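Local coordinates for protein serine--tRNA ligase (Pyrococcus horikoshii, PDB 2DQ0) that catalyses the ATP-dependent attachment of serine to its cognate tRNA, and probably also to the selenocysteine tRNA, as a homodimeric class II synthetase, at residues 161-166 against 291-296; 183-188 against 299-304. All coordinates share one frame; numbering follows the deposited sequence.

Contact 1 (161-166 against 291-296). With SO4 (sulfate ion), chain D.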
ATOM      1  N   LEU A 161       3.269  24.810 -15.023  1.00 37.81           N
ATOM      2  CA  LEU A 161       3.816  23.648 -14.330  1.00 37.95           C
ATOM      3  C   LEU A 161       2.664  22.702 -14.040  1.00 44.39           C
ATOM      4  O   LEU A 161       1.516  23.144 -13.835  1.00 37.32           O
ATOM      5  CB  LEU A 161       4.447  24.079 -13.028  1.00 36.47           C
ATOM      6  CG  LEU A 161       5.806  24.708 -13.283  1.00 45.01           C
ATOM      7  CD1 LEU A 161       6.291  25.309 -11.958  1.00 29.03           C
ATOM      8  CD2 LEU A 161       6.783  23.656 -13.858  1.00 26.05           C
ATOM      9  N   HIS A 162       2.961  21.406 -14.000  1.00 39.88           N
ATOM     10  CA  HIS A 162       1.893  20.437 -13.777  1.00 41.84           C
ATOM     11  C   HIS A 162       1.089  20.692 -12.496  1.00 46.61           C
ATOM     12  O   HIS A 162      -0.143  20.514 -12.474  1.00 39.06           O
ATOM     13  CB  HIS A 162       2.446  19.002 -13.798  1.00 39.82           C
ATOM     14  CG  HIS A 162       2.841  18.483 -12.455  1.00 37.45           C
ATOM     15  ND1 HIS A 162       4.077  18.721 -11.899  1.00 36.49           N
ATOM     16  CD2 HIS A 162       2.167  17.719 -11.565  1.00 36.05           C
ATOM     17  CE1 HIS A 162       4.150  18.121 -10.727  1.00 40.66           C
ATOM     18  NE2 HIS A 162       3.005  17.506 -10.501  1.00 50.77           N
ATOM     19  N   VAL A 163       1.779  21.134 -11.443  1.00 46.20           N
ATOM     20  CA  VAL A 163       1.124  21.407 -10.178  1.00 48.71           C
ATOM     21  C   VAL A 163       0.034  22.450 -10.397  1.00 51.78           C
ATOM     22  O   VAL A 163      -1.104  22.283  -9.975  1.00 49.11           O
ATOM     23  CB  VAL A 163       2.113  21.947  -9.143  1.00 58.00           C
ATOM     24  CG1 VAL A 163       1.515  21.820  -7.760  1.00 48.68           C
ATOM     25  CG2 VAL A 163       3.446  21.203  -9.247  1.00 69.47           C
ATOM     26  N   ASP A 164       0.373  23.531 -11.081  1.00 52.36           N
ATOM     27  CA  ASP A 164      -0.620  24.557 -11.315  1.00 49.57           C
ATOM     28  C   ASP A 164      -1.770  24.058 -12.166  1.00 49.86           C
ATOM     29  O   ASP A 164      -2.920  24.434 -11.940  1.00 46.16           O
ATOM     30  CB  ASP A 164       0.051  25.793 -11.914  1.00 51.92           C
ATOM     31  CG  ASP A 164       0.991  26.460 -10.912  1.00 66.25           C
ATOM     32  OD1 ASP A 164       0.491  26.860  -9.825  1.00 72.13           O
ATOM     33  OD2 ASP A 164       2.214  26.565 -11.186  1.00 59.42           O
ATOM     34  N   LEU A 165      -1.472  23.191 -13.130  1.00 48.23           N
ATOM     35  CA  LEU A 165      -2.507  22.641 -13.981  1.00 39.95           C
ATOM     36  C   LEU A 165      -3.459  21.754 -13.147  1.00 44.28           C
ATOM     37  O   LEU A 165      -4.674  21.776 -13.343  1.00 44.75           O
ATOM     38  CB  LEU A 165      -1.867  21.861 -15.141  1.00 34.40           C
ATOM     39  CG  LEU A 165      -1.328  22.766 -16.272  1.00 48.43           C
ATOM     40  CD1 LEU A 165      -0.377  21.990 -17.170  1.00 40.07           C
ATOM     41  CD2 LEU A 165      -2.498  23.344 -17.109  1.00 40.91           C
ATOM     42  N   LEU A 166      -2.935  20.994 -12.192  1.00 43.87           N
ATOM     43  CA  LEU A 166      -3.838  20.159 -11.407  1.00 45.09           C
ATOM     44  C   LEU A 166      -4.859  21.020 -10.699  1.00 45.61           C
ATOM     45  O   LEU A 166      -6.017  20.618 -10.536  1.00 47.75           O
ATOM     46  CB  LEU A 166      -3.085  19.323 -10.378  1.00 39.11           C
ATOM     47  CG  LEU A 166      -2.297  18.136 -10.922  1.00 39.65           C
ATOM     48  CD1 LEU A 166      -1.268  17.708  -9.895  1.00 40.91           C
ATOM     49  CD2 LEU A 166      -3.243  16.987 -11.253  1.00 40.10           C
ATOM     50  N   LYS A 291      12.746  19.516  -2.352  1.00124.98           N
ATOM     51  CA  LYS A 291      13.684  19.892  -3.409  1.00127.60           C
ATOM     52  C   LYS A 291      13.142  20.997  -4.329  1.00132.07           C
ATOM     53  O   LYS A 291      13.699  22.098  -4.347  1.00134.54           O
ATOM     54  CB  LYS A 291      14.091  18.673  -4.250  1.00122.27           C
ATOM     55  CG  LYS A 291      15.050  17.707  -3.561  1.00115.39           C
ATOM     56  CD  LYS A 291      15.744  16.797  -4.574  1.00107.61           C
ATOM     57  CE  LYS A 291      16.785  17.558  -5.380  1.00 98.10           C
ATOM     58  NZ  LYS A 291      17.852  18.091  -4.484  1.00 91.75           N
ATOM     59  N   ASP A 292      12.076  20.717  -5.092  1.00132.24           N
ATOM     60  CA  ASP A 292      11.495  21.731  -5.991  1.00130.52           C
ATOM     61  C   ASP A 292      10.087  21.498  -6.594  1.00127.81           C
ATOM     62  O   ASP A 292       9.167  22.264  -6.290  1.00130.86           O
ATOM     63  CB  ASP A 292      12.484  22.057  -7.114  1.00134.40           C
ATOM     64  CG  ASP A 292      12.914  23.516  -7.096  1.00135.28           C
ATOM     65  OD1 ASP A 292      13.414  23.980  -6.048  1.00134.81           O
ATOM     66  OD2 ASP A 292      12.753  24.203  -8.127  1.00139.93           O
ATOM     67  N   THR A 293       9.905  20.492  -7.455  1.00120.09           N
ATOM     68  CA  THR A 293       8.573  20.235  -8.037  1.00110.61           C
ATOM     69  C   THR A 293       7.655  19.818  -6.887  1.00106.00           C
ATOM     70  O   THR A 293       7.894  18.782  -6.262  1.00107.11           O
ATOM     71  CB  THR A 293       8.613  19.109  -9.086  1.00108.38           C
ATOM     72  OG1 THR A 293       9.608  19.400 -10.075  1.00 91.62           O
ATOM     73  CG2 THR A 293       7.265  18.992  -9.768  1.00109.03           C
ATOM     74  N   LYS A 294       6.601  20.604  -6.633  1.00 99.26           N
ATOM     75  CA  LYS A 294       5.689  20.382  -5.490  1.00 89.75           C
ATOM     76  C   LYS A 294       4.376  19.603  -5.608  1.00 76.91           C
ATOM     77  O   LYS A 294       3.564  19.606  -4.671  1.00 72.32           O
ATOM     78  CB  LYS A 294       5.378  21.733  -4.823  1.00 92.01           C
ATOM     79  CG  LYS A 294       6.006  22.939  -5.509  1.00 90.26           C
ATOM     80  CD  LYS A 294       5.485  23.136  -6.932  1.00 92.71           C
ATOM     81  CE  LYS A 294       6.394  24.081  -7.719  1.00 94.30           C
ATOM     82  NZ  LYS A 294       5.968  24.242  -9.132  1.00 90.61           N
ATOM     83  N   GLY A 295       4.170  18.921  -6.725  1.00 66.26           N
ATOM     84  CA  GLY A 295       2.943  18.164  -6.885  1.00 55.65           C
ATOM     85  C   GLY A 295       3.052  16.649  -6.784  1.00 49.69           C
ATOM     86  O   GLY A 295       3.193  16.100  -5.700  1.00 49.72           O
ATOM     87  N   ILE A 296       2.984  15.965  -7.920  1.00 42.44           N
ATOM     88  CA  ILE A 296       3.046  14.512  -7.924  1.00 40.59           C
ATOM     89  C   ILE A 296       4.226  13.948  -8.695  1.00 44.76           C
ATOM     90  O   ILE A 296       4.190  12.817  -9.193  1.00 46.33           O
ATOM     91  CB  ILE A 296       1.757  13.911  -8.498  1.00 30.93           C
ATOM     92  CG1 ILE A 296       1.568  14.342  -9.955  1.00 33.79           C
ATOM     93  CG2 ILE A 296       0.587  14.315  -7.648  1.00 24.14           C
ATOM     94  CD1 ILE A 296       0.265  13.803 -10.612  1.00 26.93           C
TER
HETATM   95  S   SO4 D2003      13.303  18.429  -8.306  1.00107.50           S
HETATM   96  O1  SO4 D2003      12.184  17.736  -7.634  1.00107.80           O
HETATM   97  O2  SO4 D2003      12.744  19.360  -9.305  1.00105.08           O
HETATM   98  O3  SO4 D2003      14.123  19.185  -7.336  1.00107.30           O
HETATM   99  O4  SO4 D2003      14.157  17.422  -8.960  1.00108.24           O
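His162 receives the backbone of Ile296: the Ile296 N to His162 NE2 hydrogen bond is 3.0 Å long and nearly straight at 171°, with the donor in the plane of the imidazole. Since NE2 is the acceptor, the ring proton is probably on ND1. Thr293 approaches the same ring edge, its methyl CG2 lying 3.4 Å from His162 CE1. Its first torsion sets CG2 anti to the backbone N, while OG1, anti to the carbonyl carbon, donates to O2 of a sulfate ion over 3.2 Å. CG1 of Ile296 lies 3.5 Å from His162 NE2, the two side chains crossing obliquely, and further along the helix CD1 of Leu166 meets CD1 of Ile296.

Next to the histidine, Val163 CG2 rests on one face of its ring and also touches Gly295 N at 3.5 Å. Gly295 has no side chain, and a CB there would run into His162 NE2, which suits a loop passing this close. Lys294 crosses Val163 at about a right angle, with CD 3.6 Å from Val163 CG2. A leucine at His162 would probably leave the Ile296 N-H without its acceptor and the loop at Gly295-Ile296 less firmly held against the helix.

Further out, Glu419 accepts from the backbone N of His162, and Val415 and Ile414 of the same helix 410-420 touch His162 and Ile296. The sulfate is shared with Arg298 and Arg369. The first turn of helix 162-168 thus lies against the motif 2 loop of the class II synthetase fold, joining two antiparallel strands beside the ATP site.

Contact 2 (183-188 against 299-304). With SSA (5'-O-(N-(L-seryl)-sulfamoyl)adenosine), chain G; SO4 (sulfate ion), chain C.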
ATOM      1  N   SER A 183       3.735  15.851   4.197  1.00 50.37           N
ATOM      2  CA  SER A 183       4.162  16.332   2.895  1.00 43.46           C
ATOM      3  C   SER A 183       4.442  15.238   1.870  1.00 45.19           C
ATOM      4  O   SER A 183       4.789  14.111   2.218  1.00 44.48           O
ATOM      5  CB  SER A 183       5.395  17.205   3.068  1.00 34.78           C
ATOM      6  OG  SER A 183       6.354  16.484   3.807  1.00 53.01           O
ATOM      7  N   ARG A 184       4.293  15.600   0.598  1.00 44.28           N
ATOM      8  CA  ARG A 184       4.515  14.685  -0.514  1.00 42.11           C
ATOM      9  C   ARG A 184       3.551  13.482  -0.615  1.00 40.28           C
ATOM     10  O   ARG A 184       3.889  12.436  -1.159  1.00 43.70           O
ATOM     11  CB  ARG A 184       5.986  14.263  -0.548  1.00 38.17           C
ATOM     12  CG  ARG A 184       6.898  15.491  -0.755  1.00 39.42           C
ATOM     13  CD  ARG A 184       8.343  15.199  -1.211  1.00 32.42           C
ATOM     14  NE  ARG A 184       9.081  14.499  -0.181  1.00 37.66           N
ATOM     15  CZ  ARG A 184      10.305  14.015  -0.333  1.00 53.14           C
ATOM     16  NH1 ARG A 184      10.889  13.380   0.684  1.00 39.90           N
ATOM     17  NH2 ARG A 184      10.938  14.167  -1.497  1.00 54.63           N
ATOM     18  N   PHE A 185       2.353  13.667  -0.059  1.00 38.25           N
ATOM     19  CA  PHE A 185       1.232  12.734  -0.162  1.00 37.24           C
ATOM     20  C   PHE A 185       0.169  13.605  -0.852  1.00 34.95           C
ATOM     21  O   PHE A 185       0.304  14.815  -0.900  1.00 42.55           O
ATOM     22  CB  PHE A 185       0.703  12.310   1.200  1.00 41.06           C
ATOM     23  CG  PHE A 185       1.425  11.148   1.788  1.00 43.69           C
ATOM     24  CD1 PHE A 185       2.379  11.331   2.776  1.00 35.10           C
ATOM     25  CD2 PHE A 185       1.152   9.861   1.346  1.00 30.66           C
ATOM     26  CE1 PHE A 185       3.045  10.249   3.316  1.00 35.21           C
ATOM     27  CE2 PHE A 185       1.816   8.773   1.885  1.00 31.62           C
ATOM     28  CZ  PHE A 185       2.767   8.965   2.875  1.00 35.97           C
ATOM     29  N   TYR A 186      -0.894  13.021  -1.368  1.00 34.14           N
ATOM     30  CA  TYR A 186      -1.904  13.824  -2.033  1.00 32.58           C
ATOM     31  C   TYR A 186      -3.237  13.089  -2.190  1.00 35.66           C
ATOM     32  O   TYR A 186      -3.298  11.872  -2.015  1.00 32.73           O
ATOM     33  CB  TYR A 186      -1.416  14.144  -3.431  1.00 40.13           C
ATOM     34  CG  TYR A 186      -1.006  12.886  -4.138  1.00 33.97           C
ATOM     35  CD1 TYR A 186       0.309  12.433  -4.059  1.00 39.11           C
ATOM     36  CD2 TYR A 186      -1.949  12.077  -4.785  1.00 41.02           C
ATOM     37  CE1 TYR A 186       0.681  11.215  -4.595  1.00 41.21           C
ATOM     38  CE2 TYR A 186      -1.580  10.834  -5.339  1.00 31.89           C
ATOM     39  CZ  TYR A 186      -0.257  10.417  -5.238  1.00 37.97           C
ATOM     40  OH  TYR A 186       0.169   9.230  -5.789  1.00 45.23           O
ATOM     41  N   TYR A 187      -4.297  13.846  -2.494  1.00 27.86           N
ATOM     42  CA  TYR A 187      -5.593  13.260  -2.822  1.00 24.34           C
ATOM     43  C   TYR A 187      -5.619  13.628  -4.308  1.00 35.14           C
ATOM     44  O   TYR A 187      -5.306  14.766  -4.676  1.00 34.47           O
ATOM     45  CB  TYR A 187      -6.811  13.946  -2.160  1.00 27.99           C
ATOM     46  CG  TYR A 187      -7.047  13.645  -0.704  1.00 35.99           C
ATOM     47  CD1 TYR A 187      -6.352  14.342   0.292  1.00 38.86           C
ATOM     48  CD2 TYR A 187      -7.957  12.656  -0.312  1.00 37.29           C
ATOM     49  CE1 TYR A 187      -6.552  14.069   1.622  1.00 39.53           C
ATOM     50  CE2 TYR A 187      -8.168  12.373   1.034  1.00 36.73           C
ATOM     51  CZ  TYR A 187      -7.459  13.086   1.994  1.00 40.29           C
ATOM     52  OH  TYR A 187      -7.652  12.843   3.328  1.00 42.50           O
ATOM     53  N   LEU A 188      -5.950  12.667  -5.158  1.00 31.59           N
ATOM     54  CA  LEU A 188      -6.063  12.919  -6.585  1.00 34.23           C
ATOM     55  C   LEU A 188      -7.598  12.916  -6.830  1.00 44.78           C
ATOM     56  O   LEU A 188      -8.337  12.095  -6.250  1.00 37.94           O
ATOM     57  CB  LEU A 188      -5.360  11.809  -7.339  1.00 33.96           C
ATOM     58  CG  LEU A 188      -4.255  12.134  -8.332  1.00 44.98           C
ATOM     59  CD1 LEU A 188      -3.225  13.126  -7.770  1.00 44.53           C
ATOM     60  CD2 LEU A 188      -3.606  10.814  -8.693  1.00 25.23           C
ATOM     61  N   VAL A 299       6.759  11.800  -4.943  1.00 38.89           N
ATOM     62  CA  VAL A 299       5.950  11.628  -3.770  1.00 31.50           C
ATOM     63  C   VAL A 299       6.201  10.302  -3.072  1.00 38.36           C
ATOM     64  O   VAL A 299       6.992   9.467  -3.520  1.00 33.04           O
ATOM     65  CB  VAL A 299       4.496  11.709  -4.170  1.00 38.12           C
ATOM     66  CG1 VAL A 299       4.149  13.136  -4.556  1.00 35.18           C
ATOM     67  CG2 VAL A 299       4.256  10.780  -5.385  1.00 32.68           C
ATOM     68  N   HIS A 300       5.503  10.111  -1.970  1.00 31.03           N
ATOM     69  CA  HIS A 300       5.644   8.893  -1.208  1.00 38.77           C
ATOM     70  C   HIS A 300       4.907   7.672  -1.788  1.00 40.12           C
ATOM     71  O   HIS A 300       5.322   6.522  -1.531  1.00 37.19           O
ATOM     72  CB  HIS A 300       5.213   9.157   0.232  1.00 31.89           C
ATOM     73  CG  HIS A 300       6.165  10.032   0.964  1.00 40.55           C
ATOM     74  ND1 HIS A 300       7.510   9.736   1.053  1.00 39.53           N
ATOM     75  CD2 HIS A 300       5.986  11.207   1.612  1.00 29.88           C
ATOM     76  CE1 HIS A 300       8.116  10.694   1.728  1.00 32.64           C
ATOM     77  NE2 HIS A 300       7.214  11.595   2.079  1.00 32.58           N
ATOM     78  N   GLN A 301       3.819   7.913  -2.528  1.00 29.99           N
ATOM     79  CA  GLN A 301       3.078   6.818  -3.147  1.00 38.12           C
ATOM     80  C   GLN A 301       2.676   7.157  -4.572  1.00 38.87           C
ATOM     81  O   GLN A 301       2.276   8.286  -4.871  1.00 40.15           O
ATOM     82  CB  GLN A 301       1.815   6.437  -2.337  1.00 28.14           C
ATOM     83  CG  GLN A 301       0.619   7.300  -2.594  1.00 32.49           C
ATOM     84  CD  GLN A 301      -0.649   6.897  -1.819  1.00 38.29           C
ATOM     85  OE1 GLN A 301      -0.621   6.717  -0.597  1.00 31.97           O
ATOM     86  NE2 GLN A 301      -1.776   6.805  -2.534  1.00 23.50           N
ATOM     87  N   PHE A 302       2.820   6.167  -5.444  1.00 35.39           N
ATOM     88  CA  PHE A 302       2.443   6.278  -6.846  1.00 34.58           C
ATOM     89  C   PHE A 302       2.171   4.899  -7.427  1.00 40.20           C
ATOM     90  O   PHE A 302       2.597   3.859  -6.883  1.00 35.30           O
ATOM     91  CB  PHE A 302       3.522   6.966  -7.681  1.00 30.84           C
ATOM     92  CG  PHE A 302       4.843   6.249  -7.696  1.00 42.40           C
ATOM     93  CD1 PHE A 302       5.761   6.427  -6.666  1.00 36.11           C
ATOM     94  CD2 PHE A 302       5.189   5.427  -8.765  1.00 38.02           C
ATOM     95  CE1 PHE A 302       7.009   5.801  -6.706  1.00 40.51           C
ATOM     96  CE2 PHE A 302       6.440   4.799  -8.817  1.00 35.77           C
ATOM     97  CZ  PHE A 302       7.349   4.986  -7.787  1.00 41.07           C
ATOM     98  N   HIS A 303       1.458   4.899  -8.540  1.00 34.98           N
ATOM     99  CA  HIS A 303       1.102   3.672  -9.229  1.00 33.05           C
ATOM    100  C   HIS A 303       2.061   3.436 -10.389  1.00 36.62           C
ATOM    101  O   HIS A 303       2.453   4.384 -11.081  1.00 42.82           O
ATOM    102  CB  HIS A 303      -0.327   3.796  -9.731  1.00 28.77           C
ATOM    103  CG  HIS A 303      -1.331   3.886  -8.632  1.00 36.33           C
ATOM    104  ND1 HIS A 303      -2.572   4.459  -8.802  1.00 40.77           N
ATOM    105  CD2 HIS A 303      -1.293   3.437  -7.353  1.00 42.76           C
ATOM    106  CE1 HIS A 303      -3.255   4.361  -7.674  1.00 43.61           C
ATOM    107  NE2 HIS A 303      -2.502   3.744  -6.778  1.00 41.82           N
ATOM    108  N   LYS A 304       2.448   2.178 -10.592  1.00 31.73           N
ATOM    109  CA  LYS A 304       3.352   1.833 -11.678  1.00 37.62           C
ATOM    110  C   LYS A 304       3.140   0.461 -12.308  1.00 35.60           C
ATOM    111  O   LYS A 304       3.043  -0.548 -11.626  1.00 36.32           O
ATOM    112  CB  LYS A 304       4.801   1.952 -11.211  1.00 34.47           C
ATOM    113  CG  LYS A 304       5.810   1.705 -12.313  1.00 37.72           C
ATOM    114  CD  LYS A 304       7.225   2.114 -11.887  1.00 36.77           C
ATOM    115  CE  LYS A 304       7.646   1.411 -10.590  1.00 29.56           C
ATOM    116  NZ  LYS A 304       7.586  -0.083 -10.700  1.00 42.18           N
TER
HETATM  117  N10 SSA G1001      11.817  -1.158 -10.981  1.00 26.83           N
HETATM  118  CA  SSA G1001      12.489  -0.043 -11.672  1.00 44.84           C
HETATM  119  CB  SSA G1001      11.962   0.125 -13.071  1.00 47.08           C
HETATM  120  OG  SSA G1001      10.636   0.664 -13.092  1.00 42.65           O
HETATM  121  C9  SSA G1001      12.327   1.295 -10.961  1.00 38.24           C
HETATM  122  O9  SSA G1001      11.582   1.411  -9.992  1.00 45.87           O
HETATM  123  N8  SSA G1001      13.049   2.319 -11.433  1.00 39.90           N
HETATM  124  S1  SSA G1001      12.905   3.781 -10.781  1.00 38.54           S
HETATM  125  O1S SSA G1001      13.344   3.635  -9.401  1.00 31.52           O
HETATM  126  O2S SSA G1001      13.603   4.692 -11.680  1.00 40.15           O
HETATM  127  O5' SSA G1001      11.361   4.055 -10.808  1.00 39.49           O
HETATM  128  C5' SSA G1001      10.673   4.016 -12.044  1.00 45.06           C
HETATM  129  C4' SSA G1001       9.908   5.278 -12.294  1.00 42.79           C
HETATM  130  O4' SSA G1001       8.906   5.478 -11.279  1.00 43.31           O
HETATM  131  C3' SSA G1001      10.671   6.588 -12.311  1.00 52.63           C
HETATM  132  O3' SSA G1001      11.349   6.732 -13.541  1.00 47.76           O
HETATM  133  C2' SSA G1001       9.503   7.554 -12.219  1.00 48.39           C
HETATM  134  O2' SSA G1001       8.747   7.666 -13.400  1.00 42.93           O
HETATM  135  C1' SSA G1001       8.664   6.870 -11.131  1.00 46.46           C
HETATM  136  N9  SSA G1001       9.051   7.221  -9.767  1.00 38.09           N
HETATM  137  C8  SSA G1001      10.136   6.790  -9.021  1.00 30.46           C
HETATM  138  N7  SSA G1001      10.186   7.309  -7.821  1.00 35.65           N
HETATM  139  C5  SSA G1001       9.070   8.139  -7.770  1.00 39.02           C
HETATM  140  C6  SSA G1001       8.557   8.997  -6.761  1.00 38.33           C
HETATM  141  N6  SSA G1001       9.134   9.149  -5.573  1.00 46.55           N
HETATM  142  N1  SSA G1001       7.403   9.684  -7.024  1.00 42.79           N
HETATM  143  C2  SSA G1001       6.815   9.516  -8.229  1.00 36.62           C
HETATM  144  N3  SSA G1001       7.212   8.738  -9.262  1.00 44.26           N
HETATM  145  C4  SSA G1001       8.359   8.085  -8.965  1.00 32.52           C
HETATM  146  S   SO4 C2001       8.918  14.370   3.665  1.00 71.31           S
HETATM  147  O1  SO4 C2001       8.170  13.886   4.841  1.00 78.92           O
HETATM  148  O2  SO4 C2001       8.031  14.338   2.493  1.00 71.50           O
HETATM  149  O3  SO4 C2001       9.371  15.757   3.894  1.00 82.69           O
HETATM  150  O4  SO4 C2001      10.090  13.501   3.436  1.00 65.89           O
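Two hydrogen bonds join Arg184 and Tyr186 to the opposing backbone. His300 N donates to Arg184 O at 2.9 Å, almost straight at 169°, and Tyr186 OH donates to Gln301 O, which lies at the edge of the phenol ring. The Gln301 amide hydrogen-bonds Pro217 O and Tyr219 N of the second subunit.

Apolar contacts fill in around them. His300 CB sits over one face of the Phe185 ring in a CH-pi contact, 3.9 Å from its centroid, and the imidazole is inclined to that ring by 41°. Val299 CG2 meets the edge of Tyr186 at CE1.

Hydrogen bonds to bound groups come third. One sulfate, probably from the crystallisation liquor, takes Arg184 NE on O2 at 2.9 Å and Arg184 NH1 on O4, while His300 NE2 also donates to O2. Val299 pairs with the adenine through its backbone, N giving to N1 at 3.0 Å and O receiving from N6; Phe302 lays its ring over the same base.

His300 ND1 bonds to Arg283 O, and Arg184 NH1 also reaches Glu285 O. With both imidazole nitrogens donating, His300 is likely to be cationic, so beside Arg184 it would make a positive pocket, next to backbone that reads adenine.

Overall arrangement
Followed from the N terminus, the chain runs through helix 162-168 (161-166), then 183-188 at the start of strand 187-189, and only after more than a hundred residues reaches 291-296 and 299-304. Contact 1 closes a loop with 124 residues between its segments and contact 2 one with 110, and since the segments alternate the two loops cross instead of nesting. Contact 1 ties the helix to the loop after strand 273-282; contact 2 ties the short strand region to the beginning of strand 301-311. Their centres lie about 12 Å apart, and they meet where Ile296 packs against Tyr186 and Leu188; at Leu188 the sheet runs on into an antiparallel strand of the second subunit.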